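Local coordinates for hypothetical protein PA2201 (Pseudomonas aeruginosa, PDB 2FEF) that is of unknown function but is probably an immunity protein that neutralises a PoNe-type DNase toxin in bacterial competition, at residues B[102-107]-B[157-162]; B[148-153]-B[182-187]; B[60-65]-B[115-120]. All blocks are in the same frame, centred on the assembly; numbering follows the deposited sequence.

Contact 1 (B[102-107]-B[157-162]); sequences SIYLET and VLLDAQ
Tyr104 and Leu105, on a turn of helix 97-127, meet Leu159 and Ala161 just past the C-terminal end of helix 146-158, with the CA atoms of Tyr104 and Leu159 7.8 Å apart and those of Leu105 and Ala161 7.7 Å apart. With CG of Tyr104 anti to the backbone N (chi1 178°), its ring is carried out from the helix over the turn. At the base of the side chain, CB of Tyr104 lies 3.5 Å from CD1 of Leu159, a methyl that also approaches the root of the ring. Farther out, CE2 of Tyr104 reaches CB of Ala161 at 3.6 Å, and CD2 of the same ring is almost as near. Both methyls lie on the same side of the ring plane and come to it at a slant. Leu105 adds a looser touch from beside the tyrosine, its CD2 lying 4.2 Å from CB of Ala161. The join is therefore wholly apolar, and the phenol oxygen passes beyond it to hydrogen-bond the backbone O of Leu152 in helix 146-158, which fixes the far end of the ring. Arg101 donates to the carbonyl O of Asp160, a polar link to the same turn. The backbone of this turn explains how Leu159 and Ala161 are presented: Asp160, at positive phi (54°), is the C-prime residue of a Schellman motif, with Ala161 N bonded to Gly156 O and a weak bond from Asp160 N to Val157 O. The arrangement is a Schellman helix terminus packed against the flank of a long helix in an all-helical fold.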
loop_
_atom_site.group_PDB
_atom_site.type_symbol
_atom_site.label_atom_id
_atom_site.label_comp_id
_atom_site.label_asym_id
_atom_site.label_seq_id
_atom_site.Cartn_x
_atom_site.Cartn_y
_atom_site.Cartn_z
ATOM N N SER B 102 3.760 4.090 -24.183
ATOM C CA SER B 102 3.715 5.153 -23.188
ATOM C C SER B 102 4.014 4.642 -21.776
ATOM O O SER B 102 4.598 5.367 -20.970
ATOM C CB SER B 102 2.358 5.879 -23.242
ATOM O OG SER B 102 1.376 5.191 -22.460
ATOM N N ILE B 103 3.635 3.398 -21.471
ATOM C CA ILE B 103 4.000 2.771 -20.208
ATOM C C ILE B 103 5.437 2.307 -20.225
ATOM O O ILE B 103 6.180 2.579 -19.293
ATOM C CB ILE B 103 3.044 1.605 -19.830
ATOM C CG1 ILE B 103 1.599 2.131 -19.793
ATOM C CG2 ILE B 103 3.446 0.946 -18.460
ATOM C CD1 ILE B 103 0.506 1.016 -19.861
ATOM N N TYR B 104 5.822 1.625 -21.296
ATOM C CA TYR B 104 7.161 1.074 -21.448
ATOM C C TYR B 104 8.270 2.133 -21.281
ATOM O O TYR B 104 9.298 1.874 -20.645
ATOM C CB TYR B 104 7.314 0.377 -22.821
ATOM C CG TYR B 104 8.734 -0.148 -22.984
ATOM C CD1 TYR B 104 9.146 -1.355 -22.366
ATOM C CD2 TYR B 104 9.687 0.601 -23.669
ATOM C CE1 TYR B 104 10.482 -1.788 -22.460
ATOM C CE2 TYR B 104 11.022 0.173 -23.770
ATOM C CZ TYR B 104 11.400 -1.016 -23.194
ATOM O OH TYR B 104 12.711 -1.393 -23.336
ATOM N N LEU B 105 8.047 3.331 -21.798
ATOM C CA LEU B 105 9.088 4.368 -21.674
ATOM C C LEU B 105 9.387 4.656 -20.214
ATOM O O LEU B 105 10.552 4.862 -19.856
ATOM C CB LEU B 105 8.700 5.659 -22.392
ATOM C CG LEU B 105 8.633 5.592 -23.922
ATOM C CD1 LEU B 105 8.421 6.997 -24.440
ATOM C CD2 LEU B 105 9.885 4.955 -24.560
ATOM N N GLU B 106 8.344 4.640 -19.375
ATOM C CA GLU B 106 8.533 4.914 -17.936
ATOM C C GLU B 106 9.012 3.716 -17.163
ATOM O O GLU B 106 9.757 3.857 -16.172
ATOM C CB GLU B 106 7.253 5.461 -17.305
ATOM C CG GLU B 106 6.844 6.826 -17.874
ATOM C CD GLU B 106 7.949 7.837 -17.684
ATOM O OE1 GLU B 106 8.614 7.798 -16.621
ATOM O OE2 GLU B 106 8.154 8.670 -18.579
ATOM N N THR B 107 8.582 2.539 -17.593
ATOM C CA THR B 107 9.081 1.297 -16.995
ATOM C C THR B 107 10.607 1.228 -17.200
ATOM O O THR B 107 11.376 1.038 -16.238
ATOM C CB THR B 107 8.443 0.083 -17.637
ATOM O OG1 THR B 107 7.010 0.227 -17.621
ATOM C CG2 THR B 107 8.889 -1.211 -16.929
ATOM N N VAL B 157 11.858 -4.081 -28.177
ATOM C CA VAL B 157 11.727 -4.472 -29.582
ATOM C C VAL B 157 10.260 -4.379 -30.074
ATOM O O VAL B 157 9.961 -3.811 -31.139
ATOM C CB VAL B 157 12.262 -5.923 -29.781
ATOM C CG1 VAL B 157 11.984 -6.399 -31.227
ATOM C CG2 VAL B 157 13.774 -6.029 -29.494
ATOM N N LEU B 158 9.343 -4.931 -29.298
ATOM C CA LEU B 158 7.927 -5.031 -29.707
ATOM C C LEU B 158 7.232 -3.665 -29.705
ATOM O O LEU B 158 6.213 -3.472 -30.370
ATOM C CB LEU B 158 7.188 -6.024 -28.783
ATOM C CG LEU B 158 7.460 -7.507 -29.110
ATOM C CD1 LEU B 158 6.992 -8.375 -28.016
ATOM C CD2 LEU B 158 6.762 -7.915 -30.487
ATOM N N LEU B 159 7.785 -2.721 -28.941
ATOM C CA LEU B 159 7.194 -1.391 -28.887
ATOM C C LEU B 159 7.999 -0.314 -29.596
ATOM O O LEU B 159 7.738 0.873 -29.411
ATOM C CB LEU B 159 6.850 -1.000 -27.421
ATOM C CG LEU B 159 5.900 -1.979 -26.714
ATOM C CD1 LEU B 159 5.790 -1.702 -25.161
ATOM C CD2 LEU B 159 4.494 -2.040 -27.423
ATOM N N ASP B 160 8.944 -0.724 -30.434
ATOM C CA ASP B 160 9.755 0.181 -31.260
ATOM C C ASP B 160 10.430 1.251 -30.400
ATOM O O ASP B 160 10.433 2.465 -30.728
ATOM C CB ASP B 160 8.952 0.778 -32.454
ATOM C CG ASP B 160 9.823 1.654 -33.389
ATOM O OD1 ASP B 160 10.964 1.252 -33.736
ATOM O OD2 ASP B 160 9.362 2.749 -33.785
ATOM N N ALA B 161 11.007 0.783 -29.300
ATOM C CA ALA B 161 11.742 1.628 -28.353
ATOM C C ALA B 161 13.148 1.068 -28.093
ATOM O O ALA B 161 13.699 1.217 -27.001
ATOM C CB ALA B 161 10.955 1.758 -27.046
ATOM N N GLN B 162 13.733 0.431 -29.110
ATOM C CA GLN B 162 15.036 -0.250 -28.956
ATOM C C GLN B 162 16.186 0.680 -28.601
ATOM O O GLN B 162 17.230 0.226 -28.145
ATOM C CB GLN B 162 15.433 -0.965 -30.246
ATOM C CG GLN B 162 14.516 -2.153 -30.648
ATOM C CD GLN B 162 15.120 -2.972 -31.762
ATOM O OE1 GLN B 162 16.309 -3.322 -31.712
ATOM N NE2 GLN B 162 14.303 -3.298 -32.778
#

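Contact 2 (B[148-153]-B[182-187]); sequences FALQLL and DYLGAA
Leu150 and Leu184 reach each other through different first torsions: CG of Leu150 stands anti to its backbone N (chi1 172°), whereas CG of Leu184 lies beside the N and anti to the carbonyl carbon (chi1 -66°). The first swings a branch of Leu150 round towards the neighbouring helix although its CB does not head there; in Leu184, whose CB already faces helix 146-158, a chi2 of 177° then carries CD1 outward. Their ends meet methyl to methyl, CD1 of Leu150 lying 3.7 Å from CD1 of Leu184. One turn further along, Leu153 approaches the same leucine at its base, with its CB 4.0 Å from CB of Leu184. Leu184 thus packs against residues i and i+3 of the opposing helix, at its tip and at its root. A methyl of Leu153, CD2, comes within 4.3 Å of the backbone N of Gly185, a loose approach to the main chain. All four touching residues are buried, and helix 258-267 closes over the site, Leu184 resting on its Ala262 and Leu266. The axes of the two short segments run in nearly the same direction, 28° apart, with a closest approach of 10.1 Å. The closest pair of CA atoms, Leu153 and Leu184 at 6.1 Å, lies towards the C-terminal end of segment 148-153. This is apolar helix-helix packing at a shallow crossing angle, joining helices 146-158 and 179-189 within the core of a helical protein.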
loop_
_atom_site.group_PDB
_atom_site.type_symbol
_atom_site.label_atom_id
_atom_site.label_comp_id
_atom_site.label_asym_id
_atom_site.label_seq_id
_atom_site.Cartn_x
_atom_site.Cartn_y
_atom_site.Cartn_z
ATOM N N PHE B 148 12.123 -9.953 -15.724
ATOM C CA PHE B 148 12.105 -8.480 -15.914
ATOM C C PHE B 148 13.074 -8.054 -16.989
ATOM O O PHE B 148 12.840 -7.048 -17.693
ATOM C CB PHE B 148 12.484 -7.730 -14.597
ATOM C CG PHE B 148 11.484 -7.921 -13.499
ATOM C CD1 PHE B 148 10.283 -7.229 -13.508
ATOM C CD2 PHE B 148 11.772 -8.775 -12.419
ATOM C CE1 PHE B 148 9.334 -7.389 -12.464
ATOM C CE2 PHE B 148 10.836 -8.943 -11.335
ATOM C CZ PHE B 148 9.619 -8.258 -11.377
ATOM N N ALA B 149 14.204 -8.767 -17.100
ATOM C CA ALA B 149 15.187 -8.414 -18.148
ATOM C C ALA B 149 14.608 -8.822 -19.525
ATOM O O ALA B 149 14.726 -8.080 -20.516
ATOM C CB ALA B 149 16.530 -9.093 -17.899
ATOM N N LEU B 150 13.970 -9.987 -19.569
ATOM C CA LEU B 150 13.277 -10.451 -20.794
ATOM C C LEU B 150 12.253 -9.392 -21.212
ATOM O O LEU B 150 12.219 -8.993 -22.378
ATOM C CB LEU B 150 12.561 -11.805 -20.551
ATOM C CG LEU B 150 11.648 -12.275 -21.708
ATOM C CD1 LEU B 150 12.500 -12.463 -22.964
ATOM C CD2 LEU B 150 10.987 -13.564 -21.266
ATOM N N GLN B 151 11.416 -8.942 -20.262
ATOM C CA GLN B 151 10.403 -7.928 -20.578
ATOM C C GLN B 151 11.062 -6.641 -21.125
ATOM O O GLN B 151 10.608 -6.067 -22.114
ATOM C CB GLN B 151 9.578 -7.542 -19.319
ATOM C CG GLN B 151 8.391 -6.612 -19.703
ATOM C CD GLN B 151 7.806 -5.880 -18.524
ATOM O OE1 GLN B 151 8.415 -4.937 -18.004
ATOM N NE2 GLN B 151 6.602 -6.286 -18.110
ATOM N N LEU B 152 12.119 -6.180 -20.461
ATOM C CA LEU B 152 12.749 -4.914 -20.872
ATOM C C LEU B 152 13.272 -4.993 -22.307
ATOM O O LEU B 152 13.086 -4.042 -23.088
ATOM C CB LEU B 152 13.882 -4.533 -19.910
ATOM C CG LEU B 152 13.343 -3.954 -18.598
ATOM C CD1 LEU B 152 14.563 -3.925 -17.598
ATOM C CD2 LEU B 152 12.739 -2.585 -18.827
ATOM N N LEU B 153 13.922 -6.099 -22.663
ATOM C CA LEU B 153 14.502 -6.195 -24.007
ATOM C C LEU B 153 13.419 -6.523 -25.018
ATOM O O LEU B 153 13.316 -5.845 -26.033
ATOM C CB LEU B 153 15.673 -7.198 -24.076
ATOM C CG LEU B 153 17.036 -6.623 -23.663
ATOM C CD1 LEU B 153 16.989 -5.897 -22.293
ATOM C CD2 LEU B 153 18.113 -7.670 -23.660
ATOM N N ASP B 182 21.150 -11.574 -25.542
ATOM C CA ASP B 182 22.036 -11.085 -26.606
ATOM C C ASP B 182 21.364 -11.027 -27.990
ATOM O O ASP B 182 21.521 -10.021 -28.703
ATOM C CB ASP B 182 23.340 -11.889 -26.687
ATOM C CG ASP B 182 24.314 -11.564 -25.545
ATOM O OD1 ASP B 182 24.061 -10.613 -24.773
ATOM O OD2 ASP B 182 25.350 -12.267 -25.440
ATOM N N TYR B 183 20.618 -12.068 -28.370
ATOM C CA TYR B 183 19.804 -12.016 -29.598
ATOM C C TYR B 183 18.776 -10.892 -29.590
ATOM O O TYR B 183 18.628 -10.194 -30.590
ATOM C CB TYR B 183 19.120 -13.358 -29.882
ATOM C CG TYR B 183 20.010 -14.287 -30.679
ATOM C CD1 TYR B 183 21.085 -14.926 -30.082
ATOM C CD2 TYR B 183 19.754 -14.537 -32.029
ATOM C CE1 TYR B 183 21.913 -15.784 -30.808
ATOM C CE2 TYR B 183 20.573 -15.401 -32.767
ATOM C CZ TYR B 183 21.654 -16.015 -32.138
ATOM O OH TYR B 183 22.484 -16.856 -32.840
ATOM N N LEU B 184 18.069 -10.721 -28.469
ATOM C CA LEU B 184 17.062 -9.652 -28.363
ATOM C C LEU B 184 17.664 -8.256 -28.476
ATOM O O LEU B 184 17.060 -7.369 -29.063
ATOM C CB LEU B 184 16.240 -9.783 -27.081
ATOM C CG LEU B 184 15.352 -11.038 -27.018
ATOM C CD1 LEU B 184 14.617 -11.120 -25.682
ATOM C CD2 LEU B 184 14.364 -11.052 -28.215
ATOM N N GLY B 185 18.843 -8.051 -27.896
ATOM C CA GLY B 185 19.490 -6.742 -27.954
ATOM C C GLY B 185 20.506 -6.520 -29.049
ATOM O O GLY B 185 21.093 -5.431 -29.134
ATOM N N ALA B 186 20.707 -7.533 -29.891
ATOM C CA ALA B 186 21.788 -7.539 -30.881
ATOM C C ALA B 186 21.786 -6.318 -31.799
ATOM O O ALA B 186 22.816 -5.657 -31.946
ATOM C CB ALA B 186 21.757 -8.831 -31.704
ATOM N N ALA B 187 20.629 -6.012 -32.392
ATOM C CA ALA B 187 20.495 -4.885 -33.330
ATOM C C ALA B 187 20.694 -3.577 -32.609
ATOM O O ALA B 187 21.339 -2.674 -33.135
ATOM C CB ALA B 187 19.122 -4.886 -34.002
#

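Contact 3 (B[60-65]-B[115-120]); sequences QPFAAQ and SRLLGA
Phe62 and Pro61 converge on one methyl group, CD2 of Leu117. The leucine is extended, with CG beside the backbone N and chi2 at 168°, and its CB already faces the loop, which delivers CD2 to the two rings. Phe62 starts from a CB that does not head for the helix; a chi1 of -48° places CG beside its backbone N and brings the ring round, so that CE1 of Phe62 ends 3.7 Å from CD2 of Leu117. The methyl meets this ring obliquely, while the two side chains as a whole cross at about a right angle. Pro61 makes the looser approach, its CB lying 4.2 Å from the same CD2. The loop residues also pack on each other: CG of Pro61 sits 3.9 Å above the plane of the Phe62 ring, over its centre. The proline thereby covers one face of the phenylalanine ring. A type I turn from Gln60 to Ala63 has Pro61 and Phe62 at its two central positions and lets the one fold over the other; its bond from Ala63 N to Gln60 O is weak. Leu117 is buried and Phe62 exposed, so burial falls off from the helix towards the loop. In the fold, the turn links helix 56-59 to helix 66-93 and lies against helix 97-127, with Trp76 of helix 66-93 touching both Pro61 and Leu117, and Leu6 and Leu8 of the N-terminal segment packing on Phe62.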
loop_
_atom_site.group_PDB
_atom_site.type_symbol
_atom_site.label_atom_id
_atom_site.label_comp_id
_atom_site.label_asym_id
_atom_site.label_seq_id
_atom_site.Cartn_x
_atom_site.Cartn_y
_atom_site.Cartn_z
ATOM N N GLN B 60 12.835 13.542 -3.362
ATOM C CA GLN B 60 14.137 14.053 -2.968
ATOM C C GLN B 60 15.095 12.890 -2.869
ATOM O O GLN B 60 15.494 12.533 -1.763
ATOM C CB GLN B 60 14.054 14.748 -1.597
ATOM C CG GLN B 60 13.018 15.838 -1.500
ATOM C CD GLN B 60 13.493 17.141 -2.094
ATOM O OE1 GLN B 60 14.702 17.346 -2.300
ATOM N NE2 GLN B 60 12.547 18.051 -2.361
ATOM N N PRO B 61 15.469 12.292 -4.010
ATOM C CA PRO B 61 16.251 11.063 -3.951
ATOM C C PRO B 61 17.711 11.292 -3.585
ATOM O O PRO B 61 18.436 10.334 -3.389
ATOM C CB PRO B 61 16.147 10.510 -5.375
ATOM C CG PRO B 61 15.878 11.670 -6.214
ATOM C CD PRO B 61 15.199 12.714 -5.400
ATOM N N PHE B 62 18.160 12.539 -3.536
ATOM C CA PHE B 62 19.561 12.775 -3.209
ATOM C C PHE B 62 19.763 13.253 -1.786
ATOM O O PHE B 62 20.882 13.623 -1.404
ATOM C CB PHE B 62 20.195 13.709 -4.238
ATOM C CG PHE B 62 19.899 13.301 -5.662
ATOM C CD1 PHE B 62 20.367 12.084 -6.157
ATOM C CD2 PHE B 62 19.123 14.111 -6.487
ATOM C CE1 PHE B 62 20.088 11.688 -7.455
ATOM C CE2 PHE B 62 18.837 13.725 -7.807
ATOM C CZ PHE B 62 19.320 12.504 -8.288
ATOM N N ALA B 63 18.701 13.216 -0.982
ATOM C CA ALA B 63 18.817 13.714 0.395
ATOM C C ALA B 63 19.518 12.716 1.321
ATOM O O ALA B 63 20.094 13.117 2.323
ATOM C CB ALA B 63 17.462 14.144 0.968
ATOM N N ALA B 64 19.489 11.432 0.966
ATOM C CA ALA B 64 20.073 10.379 1.806
ATOM C C ALA B 64 21.508 10.034 1.395
ATOM O O ALA B 64 21.896 10.220 0.239
ATOM C CB ALA B 64 19.185 9.125 1.758
ATOM N N GLN B 65 22.283 9.506 2.340
ATOM C CA GLN B 65 23.662 9.074 2.091
ATOM C C GLN B 65 23.877 7.661 2.636
ATOM O O GLN B 65 23.086 7.184 3.445
ATOM C CB GLN B 65 24.649 10.054 2.775
ATOM N N SER B 115 18.850 1.792 -11.180
ATOM C CA SER B 115 20.243 1.334 -11.258
ATOM C C SER B 115 21.232 2.476 -10.943
ATOM O O SER B 115 22.294 2.264 -10.345
ATOM C CB SER B 115 20.522 0.759 -12.658
ATOM O OG SER B 115 20.704 1.795 -13.648
ATOM N N ARG B 116 20.896 3.691 -11.364
ATOM C CA ARG B 116 21.800 4.842 -11.118
ATOM C C ARG B 116 21.847 5.223 -9.652
ATOM O O ARG B 116 22.921 5.551 -9.109
ATOM C CB ARG B 116 21.375 6.043 -11.947
ATOM C CG ARG B 116 21.608 5.825 -13.445
ATOM C CD ARG B 116 20.810 6.843 -14.207
ATOM N NE ARG B 116 21.132 6.825 -15.625
ATOM C CZ ARG B 116 20.347 7.350 -16.561
ATOM N NH1 ARG B 116 19.173 7.892 -16.225
ATOM N NH2 ARG B 116 20.717 7.297 -17.838
ATOM N N LEU B 117 20.696 5.141 -8.979
ATOM C CA LEU B 117 20.637 5.469 -7.542
ATOM C C LEU B 117 21.306 4.364 -6.744
ATOM O O LEU B 117 21.956 4.623 -5.726
ATOM C CB LEU B 117 19.175 5.682 -7.073
ATOM C CG LEU B 117 18.515 6.912 -7.720
ATOM C CD1 LEU B 117 17.041 6.910 -7.461
ATOM C CD2 LEU B 117 19.139 8.174 -7.119
ATOM N N LEU B 118 21.156 3.132 -7.234
ATOM C CA LEU B 118 21.800 1.992 -6.590
ATOM C C LEU B 118 23.311 2.154 -6.708
ATOM O O LEU B 118 24.018 1.983 -5.722
ATOM C CB LEU B 118 21.361 0.658 -7.226
ATOM C CG LEU B 118 21.935 -0.625 -6.609
ATOM C CD1 LEU B 118 21.526 -0.779 -5.146
ATOM C CD2 LEU B 118 21.455 -1.846 -7.456
ATOM N N GLY B 119 23.794 2.444 -7.913
ATOM C CA GLY B 119 25.232 2.733 -8.125
ATOM C C GLY B 119 25.786 3.844 -7.254
ATOM O O GLY B 119 26.853 3.716 -6.678
ATOM N N ALA B 120 25.055 4.944 -7.178
ATOM C CA ALA B 120 25.452 6.098 -6.384
ATOM C C ALA B 120 25.508 5.765 -4.889
ATOM O O ALA B 120 26.402 6.225 -4.163
ATOM C CB ALA B 120 24.476 7.240 -6.655
#

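How the contacts relate
Helix 97-127 carries one segment each of contacts 1 and 3, whose centres are about 24 Å apart, and helix 146-158 supplies one segment each of contacts 1 and 2, whose centres are about 12 Å apart. Contacts 1 and 2 touch directly: besides the tyrosine bond, Val157 CG2 packs 3.6 Å from the backbone O of Leu184. Contact 3 is peripheral, its centre about 23 Å from that of the chain against 9 and 8 Å for contacts 1 and 2. Along the chain, contact 1 interleaves with both others, while contact 3 closes before contact 2 opens. Contact 1 thereby joins helix 97-127 to helix 146-158, which contact 2 in turn packs against helix 179-189.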